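Local coordinates for protein heroin esterase (Rhodococcus sp., PDB 1LZL) that hydrolyses ester bonds as a bacterial heroin esterase, an acetyl esterase of the alpha/beta hydrolase fold that probably works through a serine nucleophile, at residues A[44-47]-A[48-51]; A[102-105]-A[106-110]; A[170-173]-A[174-178]; A[209-212]-A[213-217]; A[269-272]-A[273-277]. All blocks are in the same frame, centred on the assembly; numbering follows the deposited sequence.

How the interactions relate
The five contacts follow one another along the single chain, and each is local, made within one turn or helix end. Interactions 1 and 2 lie 9 Å apart between centres and touch: Arg107 of helix 99-109 reaches the carbonyls of Ser45 and Asp47 in the loop before edge strand 49-56. Interactions 3 and 5, with centres 18 Å apart, meet where Leu171 of helix 161-176 packs on Tyr269 of helix 263-275. Interaction 4, at the start of helix 211-222, stays about 15 Å from interaction 5 between nearest atoms. Interactions 2, 3 and 5 lie at the C-terminal ends of helices that connect strands of the alpha/beta hydrolase sheet, whereas 44-51 enters that sheet and Trp209 reaches the probable catalytic triad.

Interaction 1: A[44-47]-A[48-51]; sequences LSFD and GVSL
Phe46 lays the CD2 and CE2 corner of its ring against two branched side chains further along, Val49 and Leu51, across a type II beta turn that runs from Phe46 to Val49 and leads into strand 49-56, an edge strand of the sheet. The nearer pair is Phe46 CE2 with Leu51 CD1 at 4.0 Å; Phe46 CD2 meets Val49 CG2 at 4.2 Å. Both methyls come at the ring obliquely. With CG anti to its carbonyl carbon (chi1 -72°), Phe46 places the ring beside its own backbone N.

The turn is closed by Val49 N, which donates to Phe46 O over 3.1 Å, nearly straight at the hydrogen (162°), with the donor above the carbonyl plane. Gly48 holds the third position with positive phi, as a type II turn requires, and a CB there would run into Asp47 O. Just before, Ser45 OG accepts from Asp47 N at 3.2 Å, an ST turn.

Inward, Phe46 also touches Asp99 and Val103 of helix 99-109, while buried Val49 touches Ala106 of the same helix and Val70 of strand 65-72. The carbonyls of Ser45 and Asp47 face Arg107 of that helix. On the outer side, a water bridges Gly48 N, inside the turn, and the carboxylate of Asp47: the water takes the hydrogen of Gly48 N at 3.0 Å and gives one to Asp47 OD1 at 3.3 Å.

Interaction 2: A[102-105]-A[106-110]; sequences CVEV and ARELG
Val103 CG1 presses on one face of the Arg107 guanidinium, 3.5 Å from Arg107 NH2, in the last turns of helix 99-109. The arginine chain leaves with CG anti to the backbone N (chi1 179°) and bends at chi3, which folds the flat group back over the valine one turn earlier. There its NE and NH2 donate to Asp47 O and Ser45 O, so the charged end is held by backbone carbonyls while its face rests on a methyl.

This is the tight part of the contact, on the side where Val103, Val105 and Ala106 are all buried. Val105 and Leu109 meet more loosely, Val105 CG1 lying 4.2 Å from Leu109 CD1, while Leu109 N donates to Val105 O at 2.9 Å.

Toward solvent the contact slackens. Beyond the backbone, the side chains of Glu104 and Glu108 approach through CG to CG at 4.1 Å, their carboxylate planes 82° apart and their OE2 atoms 6.0 Å from each other, a spacing likely to ease the repulsion of like charges. Gly110, with positive phi, ends the helix, its N bonded to Ala106 O.

The helix is the crossover of the beta-alpha-beta unit formed with strands 79-85 and 112-116: Val105 and Cys102 pack on Val113, Ala106 on Val49 and Val70, and Glu104, Val105 and Leu109 against helix 299-315.

Interaction 3: A[170-173]-A[174-178]; sequences VLKA and RDEGV
The Arg174 chain runs out extended (chi1 178°), then bends at chi3 (64°), while Asp175 sets its CG beside its own backbone N (chi1 -71°); the guanidinium thus comes to lie beside Leu171 and Asp175 near the end of helix 161-176. Leu171 CD2 covers one face of the group, 3.6 Å from Arg174 NH2, the two side chains lying alongside and pointing the same way. At the guanidinium edge, in its plane, stands the Asp175 carboxylate. Arg174 grips it side-on, both nitrogens on one oxygen: NE to Asp175 OD1 at 3.0 Å and NH2 to Asp175 OD1 at 2.9 Å, the latter using the syn lone pair. An asparagine in place of Asp175 takes away the negative charge and would probably leave the Arg174 guanidinium more weakly held.

Past the salt bridge, a water links Ala173 O to Val178 N, each 2.8 Å from it, where positive-phi Gly177 ends the helix. Lys172 NZ reaches Glu176 OE2 through another water, weakly on the lysine side. The chemistry implies an ion pair within the helix, whose arginine NH1 binds the carbonyls of Asp245 and Thr247 and whose aspartate OD2 binds Tyr237 OH, so that the charges are probably shared over this network.

Interaction 4: A[209-212]-A[213-217]; sequences WHRP and NAILS
Trp209 lies just before the N-cap residue His210 of helix 211-222, close to the probable active site of this alpha/beta hydrolase. The indole lies against the first turn: Asn213 CB stands over its six-membered ring in a CH-pi contact, 3.6 Å from the ring centroid and 13° off the normal. Ser217 CB arrives differently, at the ring edge and in plane, 3.5 Å from Trp209 CZ2. The tryptophan also meets His290 of the likely Ser-His-Asp triad, its ring at about 30° to the imidazole, and Phe23 edge-to-face. A leucine in place of Trp209 offers no ring face to Asn213 CB and would probably open a gap beside His290.

His210 turns its imidazole toward the same asparagine. Its CG sits between the backbone N and the carbonyl carbon (chi1 50°), and His210 NE2 comes within 3.3 Å of Asn213 CG. The amide is gripped from beyond the helix: Asn213 ND2 donates to Val21 O and OD1 accepts from Phe23 N, which should fix its flip. Ser217 OG likewise bonds to Gly89 O and Glu190 OE2.

Along the backbone, Ile215 N bonds to Arg211 O at 3.0 Å, while Leu216 N reaches Pro212 O only weakly. The first full turn is closed by Ala214 N on His210 O, 2.9 Å apart.

Interaction 5: A[269-272]-A[273-277]; sequences YALR and LLQAG
Tyr269 meets Leu273 near the end of helix 263-275, which closes in a Schellman motif and joins strands 252-257 and 280-285 of the sheet. The tyrosine CG is anti to the backbone N (chi1 -164°), which swings the ring alongside the helix so that Leu273 CG stands over one face and Leu273 CD1 lies 3.9 Å from Tyr269 CD2. Leu191 and Leu246 also touch the buried tyrosine.

Ala270 turns its small methyl to Val280 and Leu282 of the neighbouring strand, and Ala270 O takes the hydrogen of Leu274 N at 3.0 Å.

Leu271, on the exposed side, crosses the amide of Gln275; Leu271 CD1 comes within 3.8 Å of Gln275 NE2, an apolar branch against an amide nitrogen. Gln275 CG lies close over Leu271 O, the acceptor for its own backbone N.

Arg272 bends at chi3 and sends NH2 to Ala243 O, a hydrogen bond to the loop that also holds Leu246. Its carbonyl accepts from Ala276 N at only 132° at the hydrogen, as the helix gives out. Gly277 then takes positive phi, and Gly277 N turns back to Leu274 O at 2.9 Å.

Interaction 1: A[44-47]-A[48-51]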
loop_
_atom_site.group_PDB
_atom_site.type_symbol
_atom_site.label_atom_id
_atom_site.label_comp_id
_atom_site.label_asym_id
_atom_site.label_seq_id
_atom_site.Cartn_x
_atom_site.Cartn_y
_atom_site.Cartn_z
ATOM N N LEU A 44 14.882 8.433 -12.626
ATOM C CA LEU A 44 14.980 7.127 -11.957
ATOM C C LEU A 44 15.826 6.145 -12.766
ATOM O O LEU A 44 15.633 5.929 -13.959
ATOM C CB LEU A 44 13.597 6.524 -11.716
ATOM C CG LEU A 44 13.471 5.118 -11.124
ATOM C CD1 LEU A 44 14.011 5.038 -9.678
ATOM C CD2 LEU A 44 12.010 4.690 -11.121
ATOM N N SER A 45 16.777 5.497 -12.102
ATOM C CA SER A 45 17.620 4.477 -12.702
ATOM C C SER A 45 16.957 3.107 -12.664
ATOM O O SER A 45 16.448 2.665 -11.617
ATOM C CB SER A 45 18.989 4.406 -11.972
ATOM O OG SER A 45 19.738 3.313 -12.461
ATOM N N PHE A 46 17.010 2.465 -13.827
ATOM C CA PHE A 46 16.550 1.104 -13.982
ATOM C C PHE A 46 17.703 0.137 -14.207
ATOM O O PHE A 46 17.572 -0.972 -14.682
ATOM C CB PHE A 46 15.545 1.042 -15.128
ATOM C CG PHE A 46 14.198 1.674 -14.829
ATOM C CD1 PHE A 46 13.990 3.031 -14.821
ATOM C CD2 PHE A 46 13.127 0.818 -14.533
ATOM C CE1 PHE A 46 12.743 3.552 -14.523
ATOM C CE2 PHE A 46 11.868 1.347 -14.261
ATOM C CZ PHE A 46 11.661 2.723 -14.254
ATOM N N ASP A 47 18.912 0.580 -13.814
ATOM C CA ASP A 47 20.083 -0.287 -13.903
ATOM C C ASP A 47 19.857 -1.578 -13.128
ATOM O O ASP A 47 19.378 -1.541 -12.008
ATOM C CB ASP A 47 21.345 0.397 -13.367
ATOM C CG ASP A 47 22.599 -0.313 -13.846
ATOM O OD1 ASP A 47 22.771 -0.531 -15.070
ATOM O OD2 ASP A 47 23.419 -0.663 -12.970
ATOM N N GLY A 48 20.219 -2.696 -13.747
ATOM C CA GLY A 48 20.151 -4.016 -13.234
ATOM C C GLY A 48 18.751 -4.598 -13.201
ATOM O O GLY A 48 18.589 -5.681 -12.644
ATOM N N VAL A 49 17.732 -3.960 -13.731
ATOM C CA VAL A 49 16.399 -4.572 -13.731
ATOM C C VAL A 49 15.728 -4.328 -15.077
ATOM O O VAL A 49 16.230 -3.498 -15.852
ATOM C CB VAL A 49 15.465 -4.051 -12.616
ATOM C CG1 VAL A 49 16.104 -4.161 -11.250
ATOM C CG2 VAL A 49 15.037 -2.606 -12.896
ATOM N N SER A 50 14.651 -5.061 -15.356
ATOM C CA SER A 50 13.850 -4.770 -16.547
ATOM C C SER A 50 12.355 -4.744 -16.176
ATOM O O SER A 50 11.997 -5.391 -15.195
ATOM C CB SER A 50 14.128 -5.712 -17.700
ATOM O OG SER A 50 13.619 -7.003 -17.518
ATOM N N LEU A 51 11.576 -3.998 -16.921
ATOM C CA LEU A 51 10.142 -3.811 -16.668
ATOM C C LEU A 51 9.396 -4.223 -17.908
ATOM O O LEU A 51 9.720 -3.787 -19.027
ATOM C CB LEU A 51 9.876 -2.351 -16.258
ATOM C CG LEU A 51 8.494 -1.994 -15.674
ATOM C CD1 LEU A 51 8.510 -0.709 -14.883
ATOM C CD2 LEU A 51 7.437 -1.842 -16.759
HETATM O O HOH W 1 21.061 -2.817 -16.663
#

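Interaction 2: A[102-105]-A[106-110]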
loop_
_atom_site.group_PDB
_atom_site.type_symbol
_atom_site.label_atom_id
_atom_site.label_comp_id
_atom_site.label_asym_id
_atom_site.label_seq_id
_atom_site.Cartn_x
_atom_site.Cartn_y
_atom_site.Cartn_z
ATOM N N CYS A 102 9.682 -0.356 -6.430
ATOM C CA CYS A 102 9.660 -1.692 -7.062
ATOM C C CYS A 102 11.026 -2.025 -7.679
ATOM O O CYS A 102 11.492 -3.157 -7.611
ATOM C CB CYS A 102 8.523 -1.740 -8.094
ATOM S SG CYS A 102 6.903 -1.623 -7.269
ATOM N N VAL A 103 11.656 -0.998 -8.287
ATOM C CA VAL A 103 13.011 -1.209 -8.804
ATOM C C VAL A 103 13.963 -1.551 -7.661
ATOM O O VAL A 103 14.809 -2.452 -7.756
ATOM C CB VAL A 103 13.464 0.053 -9.552
ATOM C CG1 VAL A 103 14.969 0.060 -9.805
ATOM C CG2 VAL A 103 12.699 0.146 -10.872
ATOM N N GLU A 104 13.833 -0.820 -6.541
ATOM C CA GLU A 104 14.709 -1.096 -5.392
ATOM C C GLU A 104 14.643 -2.537 -4.921
ATOM O O GLU A 104 15.637 -3.229 -4.644
ATOM C CB GLU A 104 14.380 -0.107 -4.235
ATOM C CG GLU A 104 15.416 -0.228 -3.116
ATOM C CD GLU A 104 15.249 0.707 -1.937
ATOM O OE1 GLU A 104 14.089 1.148 -1.724
ATOM O OE2 GLU A 104 16.244 1.008 -1.201
ATOM N N VAL A 105 13.400 -3.024 -4.797
ATOM C CA VAL A 105 13.201 -4.408 -4.323
ATOM C C VAL A 105 13.818 -5.394 -5.331
ATOM O O VAL A 105 14.512 -6.331 -4.937
ATOM C CB VAL A 105 11.691 -4.651 -4.136
ATOM C CG1 VAL A 105 11.389 -6.125 -4.000
ATOM C CG2 VAL A 105 11.205 -3.826 -2.931
ATOM N N ALA A 106 13.547 -5.166 -6.623
ATOM C CA ALA A 106 14.062 -6.116 -7.616
ATOM C C ALA A 106 15.582 -6.087 -7.638
ATOM O O ALA A 106 16.273 -7.094 -7.654
ATOM C CB ALA A 106 13.526 -5.806 -8.999
ATOM N N ARG A 107 16.175 -4.895 -7.623
ATOM C CA ARG A 107 17.629 -4.786 -7.693
ATOM C C ARG A 107 18.299 -5.273 -6.413
ATOM O O ARG A 107 19.277 -6.024 -6.456
ATOM C CB ARG A 107 17.981 -3.315 -8.006
ATOM C CG ARG A 107 19.487 -3.089 -8.088
ATOM C CD ARG A 107 19.873 -1.612 -8.069
ATOM N NE ARG A 107 19.479 -0.980 -9.332
ATOM C CZ ARG A 107 18.722 0.115 -9.312
ATOM N NH1 ARG A 107 18.331 0.622 -8.134
ATOM N NH2 ARG A 107 18.385 0.654 -10.469
ATOM N N GLU A 108 17.803 -4.889 -5.228
ATOM C CA GLU A 108 18.563 -5.195 -4.014
ATOM C C GLU A 108 18.268 -6.599 -3.513
ATOM O O GLU A 108 19.169 -7.228 -2.940
ATOM C CB GLU A 108 18.248 -4.226 -2.873
ATOM C CG GLU A 108 18.601 -2.784 -3.181
ATOM C CD GLU A 108 20.080 -2.680 -3.527
ATOM O OE1 GLU A 108 20.867 -3.454 -2.941
ATOM O OE2 GLU A 108 20.432 -1.850 -4.383
ATOM N N LEU A 109 17.050 -7.090 -3.700
ATOM C CA LEU A 109 16.683 -8.385 -3.177
ATOM C C LEU A 109 16.665 -9.496 -4.224
ATOM O O LEU A 109 16.649 -10.668 -3.858
ATOM C CB LEU A 109 15.265 -8.331 -2.541
ATOM C CG LEU A 109 15.152 -7.280 -1.449
ATOM C CD1 LEU A 109 13.798 -7.439 -0.759
ATOM C CD2 LEU A 109 16.333 -7.369 -0.477
ATOM N N GLY A 110 16.629 -9.120 -5.519
ATOM C CA GLY A 110 16.598 -10.157 -6.537
ATOM C C GLY A 110 15.262 -10.857 -6.675
ATOM O O GLY A 110 15.111 -12.013 -7.064
#

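Interaction 3: A[170-173]-A[174-178]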
loop_
_atom_site.group_PDB
_atom_site.type_symbol
_atom_site.label_atom_id
_atom_site.label_comp_id
_atom_site.label_asym_id
_atom_site.label_seq_id
_atom_site.Cartn_x
_atom_site.Cartn_y
_atom_site.Cartn_z
ATOM N N VAL A 170 -5.325 -9.762 0.963
ATOM C CA VAL A 170 -4.795 -10.875 1.770
ATOM C C VAL A 170 -5.911 -11.546 2.552
ATOM O O VAL A 170 -5.918 -12.797 2.598
ATOM C CB VAL A 170 -3.651 -10.371 2.664
ATOM C CG1 VAL A 170 -3.286 -11.408 3.744
ATOM C CG2 VAL A 170 -2.433 -10.018 1.811
ATOM N N LEU A 171 -6.876 -10.823 3.078
ATOM C CA LEU A 171 -8.067 -11.408 3.686
ATOM C C LEU A 171 -8.806 -12.258 2.647
ATOM O O LEU A 171 -9.177 -13.404 2.946
ATOM C CB LEU A 171 -9.027 -10.371 4.275
ATOM C CG LEU A 171 -8.531 -9.838 5.627
ATOM C CD1 LEU A 171 -9.178 -8.484 5.899
ATOM C CD2 LEU A 171 -8.846 -10.867 6.718
ATOM N N LYS A 172 -9.019 -11.697 1.451
ATOM C CA LYS A 172 -9.748 -12.400 0.399
ATOM C C LYS A 172 -9.014 -13.654 -0.006
ATOM O O LYS A 172 -9.642 -14.735 -0.194
ATOM C CB LYS A 172 -9.950 -11.440 -0.799
ATOM C CG LYS A 172 -10.804 -12.118 -1.884
ATOM C CD LYS A 172 -11.367 -11.037 -2.815
ATOM C CE LYS A 172 -12.596 -10.413 -2.135
ATOM N NZ LYS A 172 -13.900 -10.929 -2.679
ATOM N N ALA A 173 -7.696 -13.623 -0.119
ATOM C CA ALA A 173 -6.873 -14.781 -0.510
ATOM C C ALA A 173 -7.009 -15.900 0.516
ATOM O O ALA A 173 -7.209 -17.071 0.149
ATOM C CB ALA A 173 -5.418 -14.374 -0.743
ATOM N N ARG A 174 -6.952 -15.505 1.801
ATOM C CA ARG A 174 -7.131 -16.533 2.824
ATOM C C ARG A 174 -8.497 -17.159 2.752
ATOM O O ARG A 174 -8.642 -18.391 2.765
ATOM C CB ARG A 174 -6.901 -15.892 4.209
ATOM C CG ARG A 174 -7.115 -16.903 5.320
ATOM C CD ARG A 174 -7.394 -16.270 6.645
ATOM N NE ARG A 174 -8.642 -15.522 6.639
ATOM C CZ ARG A 174 -9.058 -14.713 7.634
ATOM N NH1 ARG A 174 -8.338 -14.519 8.747
ATOM N NH2 ARG A 174 -10.225 -14.093 7.480
ATOM N N ASP A 175 -9.512 -16.276 2.691
ATOM C CA ASP A 175 -10.890 -16.770 2.719
ATOM C C ASP A 175 -11.246 -17.651 1.531
ATOM O O ASP A 175 -12.019 -18.614 1.691
ATOM C CB ASP A 175 -11.848 -15.588 2.794
ATOM C CG ASP A 175 -11.836 -14.871 4.122
ATOM O OD1 ASP A 175 -11.194 -15.351 5.082
ATOM O OD2 ASP A 175 -12.473 -13.797 4.233
ATOM N N GLU A 176 -10.712 -17.369 0.340
ATOM C CA GLU A 176 -11.073 -18.157 -0.833
ATOM C C GLU A 176 -10.234 -19.423 -0.958
ATOM O O GLU A 176 -10.733 -20.366 -1.607
ATOM C CB GLU A 176 -10.909 -17.318 -2.105
ATOM C CG GLU A 176 -11.909 -16.183 -2.225
ATOM C CD GLU A 176 -13.340 -16.548 -1.914
ATOM O OE1 GLU A 176 -13.819 -17.662 -2.268
ATOM O OE2 GLU A 176 -14.111 -15.771 -1.301
ATOM N N GLY A 177 -9.053 -19.499 -0.377
ATOM C CA GLY A 177 -8.271 -20.714 -0.313
ATOM C C GLY A 177 -7.617 -21.147 -1.594
ATOM O O GLY A 177 -7.229 -22.317 -1.712
ATOM N N VAL A 178 -7.453 -20.237 -2.550
ATOM C CA VAL A 178 -6.817 -20.568 -3.828
ATOM C C VAL A 178 -5.337 -20.226 -3.830
ATOM O O VAL A 178 -4.459 -21.006 -4.177
ATOM C CB VAL A 178 -7.582 -19.876 -4.977
ATOM C CG1 VAL A 178 -6.884 -20.134 -6.313
ATOM C CG2 VAL A 178 -9.020 -20.383 -5.013
HETATM O O HOH W 2 -14.265 -13.354 -0.394
HETATM O O HOH W 3 -7.286 -17.425 -2.581
#

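Interaction 4: A[209-212]-A[213-217]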
loop_
_atom_site.group_PDB
_atom_site.type_symbol
_atom_site.label_atom_id
_atom_site.label_comp_id
_atom_site.label_asym_id
_atom_site.label_seq_id
_atom_site.Cartn_x
_atom_site.Cartn_y
_atom_site.Cartn_z
ATOM N N TRP A 209 -1.950 13.940 4.827
ATOM C CA TRP A 209 -3.190 13.247 5.160
ATOM C C TRP A 209 -3.695 13.812 6.480
ATOM O O TRP A 209 -2.875 14.164 7.329
ATOM C CB TRP A 209 -3.015 11.742 5.283
ATOM C CG TRP A 209 -4.259 10.934 4.950
ATOM C CD1 TRP A 209 -4.976 10.095 5.733
ATOM C CD2 TRP A 209 -4.914 10.926 3.658
ATOM N NE1 TRP A 209 -6.045 9.543 5.043
ATOM C CE2 TRP A 209 -6.005 10.055 3.780
ATOM C CE3 TRP A 209 -4.614 11.604 2.470
ATOM C CZ2 TRP A 209 -6.870 9.808 2.690
ATOM C CZ3 TRP A 209 -5.488 11.354 1.390
ATOM C CH2 TRP A 209 -6.576 10.487 1.514
ATOM N N HIS A 210 -5.003 13.796 6.599
ATOM C CA HIS A 210 -5.691 14.475 7.699
ATOM C C HIS A 210 -7.127 14.022 7.651
ATOM O O HIS A 210 -7.594 13.412 6.653
ATOM C CB HIS A 210 -5.519 15.990 7.622
ATOM C CG HIS A 210 -5.822 16.593 6.277
ATOM N ND1 HIS A 210 -4.888 17.313 5.559
ATOM C CD2 HIS A 210 -6.962 16.534 5.530
ATOM C CE1 HIS A 210 -5.461 17.684 4.422
ATOM N NE2 HIS A 210 -6.702 17.231 4.406
ATOM N N ARG A 211 -7.868 14.347 8.708
ATOM C CA ARG A 211 -9.233 13.870 8.800
ATOM C C ARG A 211 -10.095 14.343 7.610
ATOM O O ARG A 211 -10.844 13.516 7.060
ATOM C CB ARG A 211 -9.802 14.304 10.138
ATOM C CG ARG A 211 -11.186 13.674 10.366
ATOM C CD ARG A 211 -11.747 14.215 11.686
ATOM N NE ARG A 211 -13.107 13.681 11.820
ATOM C CZ ARG A 211 -13.349 12.473 12.301
ATOM N NH1 ARG A 211 -12.383 11.656 12.711
ATOM N NH2 ARG A 211 -14.593 12.016 12.399
ATOM N N PRO A 212 -10.060 15.572 7.155
ATOM C CA PRO A 212 -10.833 15.931 5.958
ATOM C C PRO A 212 -10.522 15.064 4.752
ATOM O O PRO A 212 -11.486 14.628 4.068
ATOM C CB PRO A 212 -10.451 17.409 5.714
ATOM C CG PRO A 212 -10.187 17.895 7.101
ATOM C CD PRO A 212 -9.398 16.774 7.743
ATOM N N ASN A 213 -9.255 14.800 4.453
ATOM C CA ASN A 213 -8.979 13.883 3.332
ATOM C C ASN A 213 -9.488 12.478 3.597
ATOM O O ASN A 213 -9.941 11.801 2.650
ATOM C CB ASN A 213 -7.477 13.852 2.996
ATOM C CG ASN A 213 -7.028 14.937 2.058
ATOM O OD1 ASN A 213 -7.900 15.681 1.519
ATOM N ND2 ASN A 213 -5.738 15.059 1.784
ATOM N N ALA A 214 -9.382 11.989 4.841
ATOM C CA ALA A 214 -9.846 10.644 5.178
ATOM C C ALA A 214 -11.321 10.460 4.881
ATOM O O ALA A 214 -11.765 9.480 4.268
ATOM C CB ALA A 214 -9.539 10.313 6.662
ATOM N N ILE A 215 -12.156 11.477 5.253
ATOM C CA ILE A 215 -13.586 11.376 4.996
ATOM C C ILE A 215 -13.864 11.252 3.500
ATOM O O ILE A 215 -14.645 10.429 3.061
ATOM C CB ILE A 215 -14.315 12.619 5.576
ATOM C CG1 ILE A 215 -14.245 12.630 7.115
ATOM C CG2 ILE A 215 -15.724 12.730 5.022
ATOM C CD1 ILE A 215 -14.557 14.000 7.744
ATOM N N LEU A 216 -13.232 12.119 2.724
ATOM C CA LEU A 216 -13.445 12.171 1.277
ATOM C C LEU A 216 -12.930 10.882 0.646
ATOM O O LEU A 216 -13.573 10.339 -0.295
ATOM C CB LEU A 216 -12.740 13.372 0.635
ATOM C CG LEU A 216 -13.500 14.723 0.728
ATOM C CD1 LEU A 216 -14.439 14.728 1.906
ATOM C CD2 LEU A 216 -12.488 15.835 0.697
ATOM N N SER A 217 -11.838 10.341 1.139
ATOM C CA SER A 217 -11.242 9.127 0.528
ATOM C C SER A 217 -12.181 7.961 0.670
ATOM O O SER A 217 -12.463 7.247 -0.300
ATOM C CB SER A 217 -9.925 8.860 1.241
ATOM O OG SER A 217 -9.338 7.581 0.977
#

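Interaction 5: A[269-272]-A[273-277]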
loop_
_atom_site.group_PDB
_atom_site.type_symbol
_atom_site.label_atom_id
_atom_site.label_comp_id
_atom_site.label_asym_id
_atom_site.label_seq_id
_atom_site.Cartn_x
_atom_site.Cartn_y
_atom_site.Cartn_z
ATOM N N TYR A 269 -4.491 -2.678 14.174
ATOM C CA TYR A 269 -4.583 -3.890 13.325
ATOM C C TYR A 269 -3.423 -4.818 13.598
ATOM O O TYR A 269 -3.559 -6.045 13.695
ATOM C CB TYR A 269 -4.593 -3.479 11.872
ATOM C CG TYR A 269 -5.050 -4.532 10.881
ATOM C CD1 TYR A 269 -6.369 -4.961 10.888
ATOM C CD2 TYR A 269 -4.171 -5.086 9.926
ATOM C CE1 TYR A 269 -6.803 -5.918 9.985
ATOM C CE2 TYR A 269 -4.605 -6.036 9.001
ATOM C CZ TYR A 269 -5.942 -6.435 9.056
ATOM O OH TYR A 269 -6.394 -7.392 8.147
ATOM N N ALA A 270 -2.204 -4.255 13.737
ATOM C CA ALA A 270 -1.027 -5.049 14.046
ATOM C C ALA A 270 -1.200 -5.787 15.374
ATOM O O ALA A 270 -0.844 -6.979 15.485
ATOM C CB ALA A 270 0.219 -4.166 14.121
ATOM N N LEU A 271 -1.726 -5.072 16.368
ATOM C CA LEU A 271 -1.937 -5.709 17.675
ATOM C C LEU A 271 -2.929 -6.843 17.550
ATOM O O LEU A 271 -2.721 -7.929 18.093
ATOM C CB LEU A 271 -2.361 -4.631 18.699
ATOM C CG LEU A 271 -2.732 -5.175 20.077
ATOM C CD1 LEU A 271 -1.533 -5.859 20.718
ATOM C CD2 LEU A 271 -3.298 -4.038 20.961
ATOM N N ARG A 272 -4.043 -6.658 16.818
ATOM C CA ARG A 272 -5.014 -7.728 16.680
ATOM C C ARG A 272 -4.455 -8.866 15.859
ATOM O O ARG A 272 -4.754 -10.037 16.144
ATOM C CB ARG A 272 -6.277 -7.166 16.045
ATOM C CG ARG A 272 -6.996 -6.263 17.052
ATOM C CD ARG A 272 -8.108 -5.473 16.358
ATOM N NE ARG A 272 -8.888 -6.386 15.624
ATOM C CZ ARG A 272 -9.589 -6.698 14.596
ATOM N NH1 ARG A 272 -9.781 -5.846 13.605
ATOM N NH2 ARG A 272 -10.100 -7.926 14.612
ATOM N N LEU A 273 -3.612 -8.611 14.854
ATOM C CA LEU A 273 -2.977 -9.729 14.175
ATOM C C LEU A 273 -2.138 -10.557 15.150
ATOM O O LEU A 273 -2.214 -11.803 15.190
ATOM C CB LEU A 273 -2.098 -9.182 13.029
ATOM C CG LEU A 273 -2.744 -8.659 11.760
ATOM C CD1 LEU A 273 -1.685 -7.917 10.929
ATOM C CD2 LEU A 273 -3.350 -9.762 10.892
ATOM N N LEU A 274 -1.292 -9.899 15.932
ATOM C CA LEU A 274 -0.484 -10.553 16.943
ATOM C C LEU A 274 -1.373 -11.363 17.892
ATOM O O LEU A 274 -1.050 -12.522 18.166
ATOM C CB LEU A 274 0.284 -9.504 17.783
ATOM C CG LEU A 274 1.507 -8.956 17.009
ATOM C CD1 LEU A 274 1.979 -7.652 17.618
ATOM C CD2 LEU A 274 2.676 -9.956 16.965
ATOM N N GLN A 275 -2.456 -10.775 18.357
ATOM C CA GLN A 275 -3.312 -11.479 19.303
ATOM C C GLN A 275 -4.004 -12.685 18.635
ATOM O O GLN A 275 -4.443 -13.617 19.316
ATOM C CB GLN A 275 -4.339 -10.490 19.864
ATOM C CG GLN A 275 -3.678 -9.483 20.793
ATOM C CD GLN A 275 -4.574 -8.393 21.283
ATOM O OE1 GLN A 275 -5.555 -7.991 20.624
ATOM N NE2 GLN A 275 -4.262 -7.809 22.441
ATOM N N ALA A 276 -4.088 -12.689 17.313
ATOM C CA ALA A 276 -4.656 -13.807 16.529
ATOM C C ALA A 276 -3.563 -14.816 16.225
ATOM O O ALA A 276 -3.925 -15.774 15.511
ATOM C CB ALA A 276 -5.339 -13.269 15.257
ATOM N N GLY A 277 -2.348 -14.687 16.725
ATOM C CA GLY A 277 -1.285 -15.667 16.532
ATOM C C GLY A 277 -0.457 -15.476 15.286
ATOM O O GLY A 277 0.399 -16.318 14.988
#